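Local coordinates for protein succinate--CoA ligase subunit alpha (Campylobacter jejuni, PDB 6MEL) that forms the alpha subunit of a ligase, pairing a Rossmann-like N-terminal domain with a second alpha/beta domain beside a partner protein chain, at residues Asn8-Val13 against Asn34-Ile39; Ile12-Thr17 against Ser69-Pro74; Ser81-Ala86 against Met106-Tyr111; Ile90-Val95 against Lys118-Asn123; Val94-His99 against Leu135-Gly140. All blocks are in the same frame, centred on the assembly; numbering follows the deposited sequence.

How the contacts relate
Contacts 1, 2 and 4 join neighbouring strands of the sheet in the Rossmann-like domain. Contact 1 pairs 10-14 with 34-39, contact 2 pairs 10-14 with 68-71, and contact 4 pairs 92-95 with 118-120. Contacts 1 and 2 share Ile12 and Val13, and their centres lie about 10 Å apart. Contact 3 packs helices 78-87 and 102-115 over one face of the sheet, about 10 Å from contact 4 between centres. Contact 5 shares Val94 and Val95 with contact 4 and reaches strand 133-136 of a second sheet. Contacts 1 and 2 start from the same strand, and both close before contact 3 opens, while contact 3 alternates with contacts 4 and 5. Contact 5 thus joins the two domains.

Contact 1. Residues Asn8-Val13 against Asn34-Ile39; sequences NTKVIV and NIVGGI
Val11 and Val13 carry the backbone bonds of this parallel strand pair. Val11 N donates to Asn34 O, and Val36 N donates to Val11 O at 2.9 Å. Val13 N then donates to Gly37 O, and Ile39 N to Val13 O at 2.8 Å. Val11 lies beside Ile35, but Val13 lies beside Gly38. The 34-39 strand therefore carries one residue more over this step, a beta bulge. Gly38 has no side chain, and Val13 O comes to 3.1 Å from Gly38 CA. A water joins the first ends of the segments, 2.7 Å from Thr9 O and 2.9 Å from Asn34 N. Thr9 OG1 turns elsewhere, to the backbone N of Asn6.

The apolar contacts fall on two faces. On one, Ile12 CD1 meets Ile39 CD1 at 3.8 Å, and Ile12 CG2 meets Val36 CG2. Helix 57-64 packs on this side. On the other, Val13 CG2, anti to its carbonyl carbon, touches Ile35 CD1 at 4.0 Å. Ile35 also rests on helix 19-31.

Near the start of the pair the side chains of Lys10 and Asn34 run side by side in the same direction, with Lys10 CG 3.6 Å from Asn34 ND2. Strand 10-14, helix 19-31 and strand 34-39 form the first beta-alpha-beta unit of a Rossmann-like fold.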
# COMPACT_ATOMS: atom_id res chain seq x y z
N ASN A 8 -33.04 -6.34 -2.71
CA ASN A 8 -33.44 -7.03 -3.93
C ASN A 8 -32.25 -7.22 -4.88
O ASN A 8 -32.36 -8.01 -5.78
CB ASN A 8 -34.54 -6.28 -4.68
CG ASN A 8 -35.80 -6.17 -3.84
OD1 ASN A 8 -36.16 -7.12 -3.13
ND2 ASN A 8 -36.40 -5.00 -3.81
N THR A 9 -31.15 -6.48 -4.69
CA THR A 9 -30.03 -6.60 -5.65
C THR A 9 -29.62 -8.09 -5.76
O THR A 9 -29.27 -8.70 -4.78
CB THR A 9 -28.83 -5.77 -5.18
OG1 THR A 9 -29.27 -4.44 -4.89
CG2 THR A 9 -27.70 -5.78 -6.19
N LYS A 10 -29.59 -8.64 -6.96
CA LYS A 10 -29.10 -9.99 -7.17
C LYS A 10 -27.58 -10.00 -7.25
O LYS A 10 -27.00 -9.25 -8.04
CB LYS A 10 -29.66 -10.54 -8.48
CG LYS A 10 -31.18 -10.56 -8.53
CD LYS A 10 -31.75 -11.67 -9.38
CE LYS A 10 -32.73 -11.18 -10.41
NZ LYS A 10 -31.99 -10.49 -11.49
N VAL A 11 -26.97 -10.92 -6.48
CA VAL A 11 -25.54 -10.98 -6.31
C VAL A 11 -25.05 -12.40 -6.60
O VAL A 11 -25.59 -13.33 -6.03
CB VAL A 11 -25.16 -10.62 -4.86
CG1 VAL A 11 -23.65 -10.79 -4.63
CG2 VAL A 11 -25.63 -9.22 -4.48
N ILE A 12 -23.98 -12.52 -7.39
CA ILE A 12 -23.21 -13.73 -7.51
C ILE A 12 -21.89 -13.56 -6.77
O ILE A 12 -21.36 -12.44 -6.66
CB ILE A 12 -22.97 -14.13 -8.97
CG1 ILE A 12 -22.38 -12.97 -9.76
CG2 ILE A 12 -24.25 -14.63 -9.60
CD1 ILE A 12 -21.90 -13.38 -11.12
N VAL A 13 -21.34 -14.69 -6.34
CA VAL A 13 -20.07 -14.69 -5.61
C VAL A 13 -19.03 -15.39 -6.48
O VAL A 13 -19.20 -16.53 -6.85
CB VAL A 13 -20.24 -15.39 -4.25
CG1 VAL A 13 -18.95 -15.42 -3.48
CG2 VAL A 13 -21.37 -14.78 -3.43
N ASN A 34 -29.55 -10.87 -1.34
CA ASN A 34 -30.08 -11.79 -2.36
C ASN A 34 -28.94 -12.44 -3.16
O ASN A 34 -28.75 -12.16 -4.34
CB ASN A 34 -31.04 -11.05 -3.31
CG ASN A 34 -31.84 -11.99 -4.20
OD1 ASN A 34 -31.89 -13.17 -3.94
ND2 ASN A 34 -32.42 -11.49 -5.29
N ILE A 35 -28.19 -13.35 -2.54
CA ILE A 35 -27.21 -14.08 -3.27
C ILE A 35 -27.92 -15.17 -4.08
O ILE A 35 -28.54 -16.05 -3.50
CB ILE A 35 -26.14 -14.63 -2.33
CG1 ILE A 35 -25.31 -13.47 -1.74
CG2 ILE A 35 -25.27 -15.64 -3.06
CD1 ILE A 35 -24.22 -13.86 -0.79
N VAL A 36 -27.72 -15.17 -5.41
CA VAL A 36 -28.48 -16.08 -6.26
C VAL A 36 -27.60 -17.21 -6.77
O VAL A 36 -28.10 -18.06 -7.46
CB VAL A 36 -29.14 -15.36 -7.45
CG1 VAL A 36 -30.24 -14.43 -7.00
CG2 VAL A 36 -28.11 -14.61 -8.28
N GLY A 37 -26.31 -17.20 -6.45
CA GLY A 37 -25.39 -18.17 -7.07
C GLY A 37 -23.94 -17.79 -6.92
O GLY A 37 -23.57 -16.73 -6.38
N GLY A 38 -23.07 -18.64 -7.40
CA GLY A 38 -21.65 -18.33 -7.35
C GLY A 38 -20.86 -19.13 -8.35
O GLY A 38 -21.41 -20.07 -8.98
N ILE A 39 -19.57 -18.79 -8.44
CA ILE A 39 -18.67 -19.33 -9.41
C ILE A 39 -17.56 -20.09 -8.67
O ILE A 39 -16.97 -19.59 -7.74
CB ILE A 39 -18.13 -18.22 -10.35
CG1 ILE A 39 -19.22 -17.61 -11.23
CG2 ILE A 39 -17.10 -18.78 -11.32
CD1 ILE A 39 -20.20 -16.79 -10.58
O HOH W 1 -29.19 -8.08 -2.17

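Contact 2. Residues Ile12-Thr17 against Ser69-Pro74; sequences IVQGFT and SLIFVP
Ser69 OG donates a 2.6 Å hydrogen bond to Gln14 OE1. It approaches in the plane of the amide, on a lone pair, with a C=O...donor angle of 121°. The Gln14 chain is extended, with CD anti to CA (chi2 168°). Ile71 lies alongside it, and Ile71 CD1 is 3.4 Å from Gln14 OE1. Gln14 NE2 donates to the backbone O of Ser81 in helix 78-87. With one end accepting and the other donating, the amide is held in one orientation.

The backbones run parallel. Leu70 N donates to Ile12 O, and Gln14 N donates to Leu70 O, both at 2.8 Å. Phe72 N donates to Gln14 O just as the strands end. Val13 CG1 sits at the edge of the Phe72 ring, in its plane, 3.8 Å from Phe72 CD2. Beyond the strand Gly15 takes a positive phi of 81°, and Val73 CG1 packs 3.8 Å from Gly15 N.

Strand 10-14 has 34-39 on one side and 68-71 on the other. The chain thus crosses from one half of the sheet to the other, and the loops Gly15-Thr17 and Phe72-Pro74 leave at the topological switch point of a Rossmann-like fold.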
# COMPACT_ATOMS: atom_id res chain seq x y z
N ILE A 12 -23.98 -12.52 -7.39
CA ILE A 12 -23.21 -13.73 -7.51
C ILE A 12 -21.89 -13.56 -6.77
O ILE A 12 -21.36 -12.44 -6.66
CB ILE A 12 -22.97 -14.13 -8.97
CG1 ILE A 12 -22.38 -12.97 -9.76
CG2 ILE A 12 -24.25 -14.63 -9.60
CD1 ILE A 12 -21.90 -13.38 -11.12
N VAL A 13 -21.34 -14.69 -6.34
CA VAL A 13 -20.07 -14.69 -5.61
C VAL A 13 -19.03 -15.39 -6.48
O VAL A 13 -19.20 -16.53 -6.85
CB VAL A 13 -20.24 -15.39 -4.25
CG1 VAL A 13 -18.95 -15.42 -3.48
CG2 VAL A 13 -21.37 -14.78 -3.43
N GLN A 14 -17.93 -14.69 -6.78
CA GLN A 14 -16.80 -15.33 -7.45
C GLN A 14 -15.88 -15.84 -6.33
O GLN A 14 -15.58 -15.12 -5.36
CB GLN A 14 -16.14 -14.38 -8.44
CG GLN A 14 -17.01 -14.04 -9.65
CD GLN A 14 -16.48 -12.90 -10.48
OE1 GLN A 14 -17.08 -11.83 -10.54
NE2 GLN A 14 -15.34 -13.13 -11.13
N GLY A 15 -15.49 -17.12 -6.43
CA GLY A 15 -14.75 -17.81 -5.37
C GLY A 15 -15.70 -18.32 -4.27
O GLY A 15 -15.33 -18.43 -3.11
N PHE A 16 -16.87 -18.78 -4.70
CA PHE A 16 -18.00 -19.08 -3.84
C PHE A 16 -17.71 -20.25 -2.89
O PHE A 16 -18.25 -20.25 -1.82
CB PHE A 16 -19.20 -19.40 -4.71
CG PHE A 16 -20.55 -19.52 -4.06
CD1 PHE A 16 -20.91 -18.76 -2.97
CD2 PHE A 16 -21.51 -20.35 -4.62
CE1 PHE A 16 -22.19 -18.84 -2.43
CE2 PHE A 16 -22.78 -20.43 -4.09
CZ PHE A 16 -23.12 -19.68 -2.99
N THR A 17 -16.91 -21.24 -3.28
CA THR A 17 -16.79 -22.46 -2.47
C THR A 17 -15.57 -22.41 -1.57
O THR A 17 -15.40 -23.29 -0.80
CB THR A 17 -16.77 -23.76 -3.28
OG1 THR A 17 -15.70 -23.73 -4.22
CG2 THR A 17 -18.07 -24.01 -3.99
N SER A 69 -21.49 -8.60 -8.65
CA SER A 69 -20.67 -9.70 -8.21
C SER A 69 -19.86 -9.30 -6.98
O SER A 69 -19.34 -8.16 -6.85
CB SER A 69 -19.75 -10.15 -9.33
OG SER A 69 -19.00 -11.27 -8.91
N LEU A 70 -19.66 -10.28 -6.11
CA LEU A 70 -18.86 -10.15 -4.88
C LEU A 70 -17.69 -11.13 -5.01
O LEU A 70 -17.90 -12.37 -5.13
CB LEU A 70 -19.75 -10.47 -3.68
CG LEU A 70 -19.06 -10.56 -2.32
CD1 LEU A 70 -18.33 -9.30 -1.94
CD2 LEU A 70 -20.09 -10.86 -1.25
N ILE A 71 -16.47 -10.59 -5.00
CA ILE A 71 -15.27 -11.35 -5.42
C ILE A 71 -14.34 -11.61 -4.23
O ILE A 71 -13.80 -10.67 -3.61
CB ILE A 71 -14.55 -10.59 -6.54
CG1 ILE A 71 -15.49 -10.37 -7.73
CG2 ILE A 71 -13.26 -11.32 -6.91
CD1 ILE A 71 -14.85 -9.75 -8.93
N PHE A 72 -14.12 -12.90 -3.95
CA PHE A 72 -13.30 -13.38 -2.83
C PHE A 72 -12.07 -14.17 -3.31
O PHE A 72 -11.35 -14.71 -2.47
CB PHE A 72 -14.07 -14.34 -1.91
CG PHE A 72 -15.05 -13.66 -0.99
CD1 PHE A 72 -14.59 -12.99 0.14
CD2 PHE A 72 -16.41 -13.69 -1.24
CE1 PHE A 72 -15.48 -12.36 1.01
CE2 PHE A 72 -17.31 -13.06 -0.37
CZ PHE A 72 -16.84 -12.38 0.74
N VAL A 73 -11.80 -14.19 -4.62
CA VAL A 73 -10.76 -15.05 -5.15
C VAL A 73 -9.39 -14.57 -4.67
O VAL A 73 -9.20 -13.40 -4.32
CB VAL A 73 -10.78 -15.12 -6.68
CG1 VAL A 73 -12.13 -15.59 -7.20
CG2 VAL A 73 -10.34 -13.77 -7.29
N PRO A 74 -8.39 -15.46 -4.64
CA PRO A 74 -7.06 -15.08 -4.19
C PRO A 74 -6.44 -14.00 -5.09
O PRO A 74 -6.86 -13.78 -6.21
CB PRO A 74 -6.24 -16.39 -4.33
CG PRO A 74 -7.29 -17.52 -4.42
CD PRO A 74 -8.47 -16.87 -5.10

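Contact 3. Residues Ser81-Ala86 against Met106-Tyr111; sequences SVIEAA and MFAKQY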
# COMPACT_ATOMS: atom_id res chain seq x y z
N SER A 81 -10.44 -12.26 -12.63
CA SER A 81 -11.84 -12.38 -12.17
C SER A 81 -12.60 -11.07 -12.40
O SER A 81 -13.80 -11.12 -12.75
CB SER A 81 -11.97 -12.85 -10.73
OG SER A 81 -11.56 -14.21 -10.63
N VAL A 82 -11.91 -9.92 -12.28
CA VAL A 82 -12.53 -8.64 -12.57
C VAL A 82 -12.81 -8.55 -14.09
O VAL A 82 -13.92 -8.16 -14.51
CB VAL A 82 -11.67 -7.47 -12.08
CG1 VAL A 82 -12.18 -6.14 -12.63
CG2 VAL A 82 -11.62 -7.45 -10.57
N ILE A 83 -11.83 -8.95 -14.90
CA ILE A 83 -11.97 -8.96 -16.36
C ILE A 83 -13.12 -9.90 -16.76
O ILE A 83 -13.90 -9.54 -17.59
CB ILE A 83 -10.64 -9.33 -17.03
CG1 ILE A 83 -9.64 -8.17 -16.89
CG2 ILE A 83 -10.83 -9.72 -18.49
CD1 ILE A 83 -8.24 -8.53 -17.32
N GLU A 84 -13.20 -11.09 -16.17
CA GLU A 84 -14.26 -12.04 -16.45
C GLU A 84 -15.65 -11.43 -16.17
O GLU A 84 -16.58 -11.53 -16.96
CB GLU A 84 -14.06 -13.28 -15.58
CG GLU A 84 -15.08 -14.38 -15.87
CD GLU A 84 -14.89 -15.67 -15.12
OE1 GLU A 84 -13.96 -15.76 -14.22
OE2 GLU A 84 -15.70 -16.59 -15.38
N ALA A 85 -15.79 -10.79 -15.02
CA ALA A 85 -17.02 -10.13 -14.64
C ALA A 85 -17.41 -9.06 -15.66
O ALA A 85 -18.57 -9.00 -16.08
CB ALA A 85 -16.89 -9.54 -13.25
N ALA A 86 -16.44 -8.24 -16.06
CA ALA A 86 -16.69 -7.18 -17.00
C ALA A 86 -17.09 -7.77 -18.35
O ALA A 86 -18.01 -7.25 -19.01
CB ALA A 86 -15.50 -6.27 -17.12
N MET A 106 -4.48 -2.38 -12.69
CA MET A 106 -4.42 -1.33 -13.68
C MET A 106 -5.13 -1.80 -14.98
O MET A 106 -5.98 -1.09 -15.53
CB MET A 106 -2.97 -0.96 -13.99
CG MET A 106 -2.80 0.30 -14.84
SD MET A 106 -1.03 0.76 -15.06
CE MET A 106 -0.41 -0.75 -15.77
N PHE A 107 -4.73 -2.95 -15.50
CA PHE A 107 -5.30 -3.50 -16.74
C PHE A 107 -6.77 -3.90 -16.54
O PHE A 107 -7.61 -3.62 -17.41
CB PHE A 107 -4.49 -4.68 -17.26
CG PHE A 107 -3.25 -4.27 -18.01
CD1 PHE A 107 -3.35 -3.64 -19.24
CD2 PHE A 107 -1.99 -4.48 -17.47
CE1 PHE A 107 -2.21 -3.22 -19.91
CE2 PHE A 107 -0.85 -4.09 -18.16
CZ PHE A 107 -0.96 -3.49 -19.40
N ALA A 108 -7.11 -4.48 -15.39
CA ALA A 108 -8.49 -4.94 -15.18
C ALA A 108 -9.45 -3.74 -15.09
O ALA A 108 -10.53 -3.79 -15.64
CB ALA A 108 -8.62 -5.82 -13.97
N LYS A 109 -9.02 -2.66 -14.45
CA LYS A 109 -9.84 -1.47 -14.39
C LYS A 109 -10.06 -0.84 -15.77
O LYS A 109 -11.14 -0.35 -16.04
CB LYS A 109 -9.27 -0.42 -13.43
CG LYS A 109 -10.19 0.79 -13.29
CD LYS A 109 -9.97 1.58 -12.06
CE LYS A 109 -10.82 2.82 -11.97
NZ LYS A 109 -10.18 3.76 -11.05
N GLN A 110 -9.02 -0.78 -16.61
CA GLN A 110 -9.18 -0.21 -17.95
C GLN A 110 -10.25 -1.02 -18.69
O GLN A 110 -11.12 -0.47 -19.35
CB GLN A 110 -7.88 -0.22 -18.76
CG GLN A 110 -6.85 0.83 -18.37
CD GLN A 110 -5.91 1.10 -19.53
OE1 GLN A 110 -5.97 0.44 -20.57
NE2 GLN A 110 -5.06 2.10 -19.39
N TYR A 111 -10.24 -2.35 -18.52
CA TYR A 111 -11.24 -3.17 -19.23
C TYR A 111 -12.63 -2.94 -18.63
O TYR A 111 -13.62 -2.78 -19.35
CB TYR A 111 -10.82 -4.64 -19.26
CG TYR A 111 -11.70 -5.46 -20.18
CD1 TYR A 111 -11.72 -5.21 -21.55
CD2 TYR A 111 -12.50 -6.47 -19.71
CE1 TYR A 111 -12.53 -5.93 -22.41
CE2 TYR A 111 -13.29 -7.24 -20.57
CZ TYR A 111 -13.31 -6.96 -21.93
OH TYR A 111 -14.04 -7.70 -22.81
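Ala108 is the small bump of helix 102-115 that fits against the Val82-Ile83 corner of helix 78-87. Its CB lies 3.8 Å from Val82 CG1 and 3.9 Å from Ile83 CG1. Ile83 CG1 also reaches the helix backbone, 3.8 Å from Ala108 CA. The two segments run nearly parallel, 8° apart, with their axes 8.8 Å from each other. In this Rossmann-like domain both helices lie on the same face of the sheet, and strand 92-95 comes between them in the chain.

One turn further on, Tyr111 fills the hollow between Ile83 and Ala86. Its CG is anti to the backbone N (chi1 -170°). Tyr111 CD2 meets Ile83 CG2 at 3.9 Å and Ala86 CB at 4.0 Å. The Ile83 side chain crosses it at about a right angle. Ile83 O lies at the ring edge, in plane, 3.8 Å from Tyr111 CE2. Tyr111 OH hydrogen-bonds to Asp87 OD1. Elsewhere on the helix, outside this contact, Lys109 NZ forms a salt bridge with an acidic side chain of another protein chain.

Contact 4. Residues Ile90-Val95 against Lys118-Asn123; sequences IKLAVV and KIIGPN
Val95 can be followed atom by atom across to Ile119, Ile120 and Pro122. Its CB lies 3.9 Å from Ile120 O and nearly as close to Pro122 CA. CG1 is anti to the backbone N (chi1 -177°) and reaches 3.7 Å from Pro122 CB. The two side chains lie side by side and point the same way. CG2, the other branch, lies near Ile120 O and meets Ile119 CG2 at 4.3 Å.

The backbone of Val95 is gripped as well. Val95 N donates to Ile120 O at 2.7 Å. Val95 O receives a CA-H...O contact from Pro122 CA at 3.3 Å. Pro122 follows a cis peptide bond. Gly121 before it has a backbone shape suited to glycine. Regular strand pairing ends at Ile120, but Pro122 still packs beside Val95. Asn123 finds its polar partner beyond the two segments, at Asp181.

Earlier in the pair, Ala93 N donates to Lys118 O, and Ile120 N donates to Ala93 O at 2.9 Å. Lys118 N also bonds to Lys91 O. On the face bearing Leu92 and Val94, Leu92 CD1 touches Ile120 CD1 at 3.8 Å.

No side-chain hydrogen bond crosses here. Across these segments strand 118-120, outermost in this chain's sheet, is therefore held to strand 92-95 by backbone bonds and apolar packing alone.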
# COMPACT_ATOMS: atom_id res chain seq x y z
N ILE A 90 -21.41 -7.91 -15.93
CA ILE A 90 -21.56 -7.39 -14.56
C ILE A 90 -21.42 -5.86 -14.55
O ILE A 90 -20.56 -5.33 -15.22
CB ILE A 90 -20.58 -8.07 -13.60
CG1 ILE A 90 -20.85 -9.57 -13.53
CG2 ILE A 90 -20.61 -7.43 -12.22
CD1 ILE A 90 -22.21 -9.94 -12.93
N LYS A 91 -22.26 -5.17 -13.75
CA LYS A 91 -22.27 -3.71 -13.68
C LYS A 91 -21.55 -3.17 -12.44
O LYS A 91 -21.09 -2.05 -12.46
CB LYS A 91 -23.71 -3.20 -13.74
CG LYS A 91 -24.39 -3.47 -15.08
CD LYS A 91 -23.58 -3.07 -16.30
CE LYS A 91 -24.05 -3.68 -17.61
NZ LYS A 91 -22.94 -3.80 -18.59
N LEU A 92 -21.40 -3.98 -11.41
CA LEU A 92 -20.76 -3.61 -10.16
C LEU A 92 -20.07 -4.86 -9.60
O LEU A 92 -20.70 -5.88 -9.40
CB LEU A 92 -21.79 -3.07 -9.16
CG LEU A 92 -21.19 -2.67 -7.80
CD1 LEU A 92 -20.26 -1.47 -7.94
CD2 LEU A 92 -22.26 -2.34 -6.77
N ALA A 93 -18.75 -4.79 -9.42
CA ALA A 93 -17.96 -5.84 -8.83
C ALA A 93 -17.33 -5.32 -7.54
O ALA A 93 -16.60 -4.32 -7.57
CB ALA A 93 -16.89 -6.31 -9.79
N VAL A 94 -17.61 -6.02 -6.45
CA VAL A 94 -17.10 -5.70 -5.16
C VAL A 94 -15.94 -6.65 -4.87
O VAL A 94 -16.13 -7.87 -4.77
CB VAL A 94 -18.22 -5.81 -4.11
CG1 VAL A 94 -17.71 -5.46 -2.74
CG2 VAL A 94 -19.43 -4.96 -4.46
N VAL A 95 -14.73 -6.12 -4.71
CA VAL A 95 -13.55 -6.97 -4.66
C VAL A 95 -12.91 -6.85 -3.27
O VAL A 95 -12.34 -5.82 -2.96
CB VAL A 95 -12.53 -6.62 -5.76
CG1 VAL A 95 -11.34 -7.56 -5.74
CG2 VAL A 95 -13.15 -6.56 -7.15
N LYS A 118 -18.51 -0.88 -12.87
CA LYS A 118 -17.89 -0.19 -11.76
C LYS A 118 -17.29 -1.21 -10.80
O LYS A 118 -17.80 -2.33 -10.68
CB LYS A 118 -18.95 0.64 -11.04
CG LYS A 118 -19.68 1.65 -11.91
CD LYS A 118 -21.02 1.97 -11.19
CE LYS A 118 -21.50 3.39 -11.30
NZ LYS A 118 -22.41 3.54 -12.45
N ILE A 119 -16.26 -0.79 -10.09
CA ILE A 119 -15.58 -1.62 -9.11
C ILE A 119 -15.63 -0.93 -7.75
O ILE A 119 -15.50 0.30 -7.65
CB ILE A 119 -14.12 -1.85 -9.55
CG1 ILE A 119 -14.00 -2.66 -10.84
CG2 ILE A 119 -13.30 -2.47 -8.43
CD1 ILE A 119 -12.69 -2.42 -11.57
N ILE A 120 -15.78 -1.73 -6.70
CA ILE A 120 -15.54 -1.33 -5.32
C ILE A 120 -14.42 -2.21 -4.80
O ILE A 120 -14.54 -3.41 -4.75
CB ILE A 120 -16.81 -1.46 -4.47
CG1 ILE A 120 -17.89 -0.47 -4.94
CG2 ILE A 120 -16.52 -1.31 -2.99
CD1 ILE A 120 -19.26 -0.71 -4.33
N GLY A 121 -13.32 -1.57 -4.45
CA GLY A 121 -12.12 -2.25 -4.00
C GLY A 121 -11.00 -2.08 -5.03
O GLY A 121 -11.02 -1.13 -5.82
N PRO A 122 -9.97 -2.93 -5.04
CA PRO A 122 -9.85 -4.10 -4.19
C PRO A 122 -9.34 -3.75 -2.80
O PRO A 122 -9.22 -2.57 -2.48
CB PRO A 122 -8.84 -4.96 -4.97
CG PRO A 122 -7.91 -3.95 -5.59
CD PRO A 122 -8.82 -2.79 -5.96
N ASN A 123 -9.07 -4.77 -1.98
CA ASN A 123 -8.50 -4.60 -0.63
C ASN A 123 -9.47 -3.75 0.21
O ASN A 123 -9.11 -2.67 0.74
CB ASN A 123 -7.11 -3.95 -0.65
CG ASN A 123 -6.46 -3.97 0.72
OD1 ASN A 123 -6.96 -4.64 1.61
ND2 ASN A 123 -5.37 -3.23 0.89

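Contact 5. Residues Val94-His99 against Leu135-Gly140; sequences VVITEH and LGIMPG
The peptide between Leu135 and Gly136 is the flat group that Val94 and Ile96 meet. Val94 CG1 lies 3.8 Å from its oxygen, Leu135 O. Ile96 CD1 lies 3.8 Å from Gly136 CA at its far end. No aromatic ring takes part across the two segments.

Gly136 has a phi of 140°, a backbone shape that suits glycine. With no side chain there, Ile96 CD1 can come down on the main chain. Ile96 CG2 is anti to the backbone N and faces Ile137 CG2 at 4.0 Å. The two isoleucines slide past each other in opposite directions. Phe72 touches both and closes this end. At the other end Val94 CG2 approaches Leu135 CD2 at 4.2 Å, the two side chains crossing at about a right angle. Ile127 of strand 126-129 touches both of these residues.

There is no hydrogen bond between the segments, and the two strands do not pair. The contact is apolar packing, with 190 Å² of surface buried. Strands 126-129 and 133-136 form an antiparallel hairpin at one end of the second sheet. Here that hairpin packs against a face of the sheet of the Rossmann-like domain, joining it to the neighbouring alpha/beta domain of the subunit.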
# COMPACT_ATOMS: atom_id res chain seq x y z
N VAL A 94 -17.61 -6.02 -6.45
CA VAL A 94 -17.10 -5.70 -5.16
C VAL A 94 -15.94 -6.65 -4.87
O VAL A 94 -16.13 -7.87 -4.77
CB VAL A 94 -18.22 -5.81 -4.11
CG1 VAL A 94 -17.71 -5.46 -2.74
CG2 VAL A 94 -19.43 -4.96 -4.46
N VAL A 95 -14.73 -6.12 -4.71
CA VAL A 95 -13.55 -6.97 -4.66
C VAL A 95 -12.91 -6.85 -3.27
O VAL A 95 -12.34 -5.82 -2.96
CB VAL A 95 -12.53 -6.62 -5.76
CG1 VAL A 95 -11.34 -7.56 -5.74
CG2 VAL A 95 -13.15 -6.56 -7.15
N ILE A 96 -12.94 -7.92 -2.49
CA ILE A 96 -12.50 -7.91 -1.11
C ILE A 96 -10.98 -8.06 -1.00
O ILE A 96 -10.37 -7.38 -0.16
CB ILE A 96 -13.20 -9.02 -0.31
CG1 ILE A 96 -14.73 -8.88 -0.39
CG2 ILE A 96 -12.70 -9.07 1.12
CD1 ILE A 96 -15.27 -7.51 -0.01
N THR A 97 -10.41 -8.96 -1.80
CA THR A 97 -9.08 -9.53 -1.61
C THR A 97 -7.99 -8.45 -1.61
O THR A 97 -8.04 -7.48 -2.38
CB THR A 97 -8.80 -10.52 -2.75
OG1 THR A 97 -9.93 -11.40 -2.77
CG2 THR A 97 -7.50 -11.29 -2.61
N GLU A 98 -7.04 -8.63 -0.70
CA GLU A 98 -5.84 -7.81 -0.56
C GLU A 98 -4.67 -8.48 -1.33
O GLU A 98 -4.71 -9.66 -1.61
CB GLU A 98 -5.48 -7.67 0.93
CG GLU A 98 -4.33 -6.67 1.19
CD GLU A 98 -4.17 -6.16 2.63
OE1 GLU A 98 -4.58 -6.94 3.52
OE2 GLU A 98 -3.65 -4.96 2.85
N HIS A 99 -3.64 -7.68 -1.62
CA HIS A 99 -2.34 -8.09 -2.20
C HIS A 99 -2.46 -8.38 -3.70
O HIS A 99 -1.63 -9.11 -4.26
CB HIS A 99 -1.68 -9.24 -1.40
CG HIS A 99 -1.50 -8.95 0.04
ND1 HIS A 99 -0.86 -7.79 0.49
CD2 HIS A 99 -1.93 -9.60 1.15
CE1 HIS A 99 -0.85 -7.77 1.81
NE2 HIS A 99 -1.54 -8.85 2.23
N LEU A 135 -22.46 -6.92 1.23
CA LEU A 135 -21.62 -7.64 0.25
C LEU A 135 -20.18 -7.46 0.69
O LEU A 135 -19.56 -6.41 0.43
CB LEU A 135 -21.81 -7.05 -1.15
CG LEU A 135 -23.11 -7.33 -1.91
CD1 LEU A 135 -24.26 -6.53 -1.33
CD2 LEU A 135 -22.94 -6.94 -3.35
N GLY A 136 -19.68 -8.45 1.43
CA GLY A 136 -18.37 -8.34 2.01
C GLY A 136 -18.32 -8.90 3.41
O GLY A 136 -19.09 -9.81 3.74
N ILE A 137 -17.38 -8.36 4.18
CA ILE A 137 -16.89 -8.98 5.40
C ILE A 137 -17.19 -8.09 6.61
O ILE A 137 -16.68 -8.31 7.72
CB ILE A 137 -15.37 -9.26 5.31
CG1 ILE A 137 -14.57 -7.96 5.21
CG2 ILE A 137 -15.05 -10.24 4.18
CD1 ILE A 137 -13.05 -8.16 5.32
N MET A 138 -18.02 -7.05 6.43
CA MET A 138 -18.29 -6.16 7.56
C MET A 138 -19.28 -6.81 8.54
O MET A 138 -20.16 -7.56 8.13
CB MET A 138 -18.82 -4.80 7.10
CG MET A 138 -20.17 -4.87 6.42
SD MET A 138 -20.12 -5.64 4.76
CE MET A 138 -19.23 -4.33 3.91
N PRO A 139 -19.17 -6.48 9.86
CA PRO A 139 -20.12 -6.93 10.88
C PRO A 139 -21.47 -6.21 10.75
O PRO A 139 -21.60 -5.01 11.04
CB PRO A 139 -19.44 -6.58 12.20
CG PRO A 139 -18.56 -5.36 11.85
CD PRO A 139 -18.10 -5.64 10.43
N GLY A 140 -22.47 -6.96 10.27
CA GLY A 140 -23.78 -6.39 9.92
C GLY A 140 -24.43 -5.61 11.06
O GLY A 140 -25.04 -4.55 10.85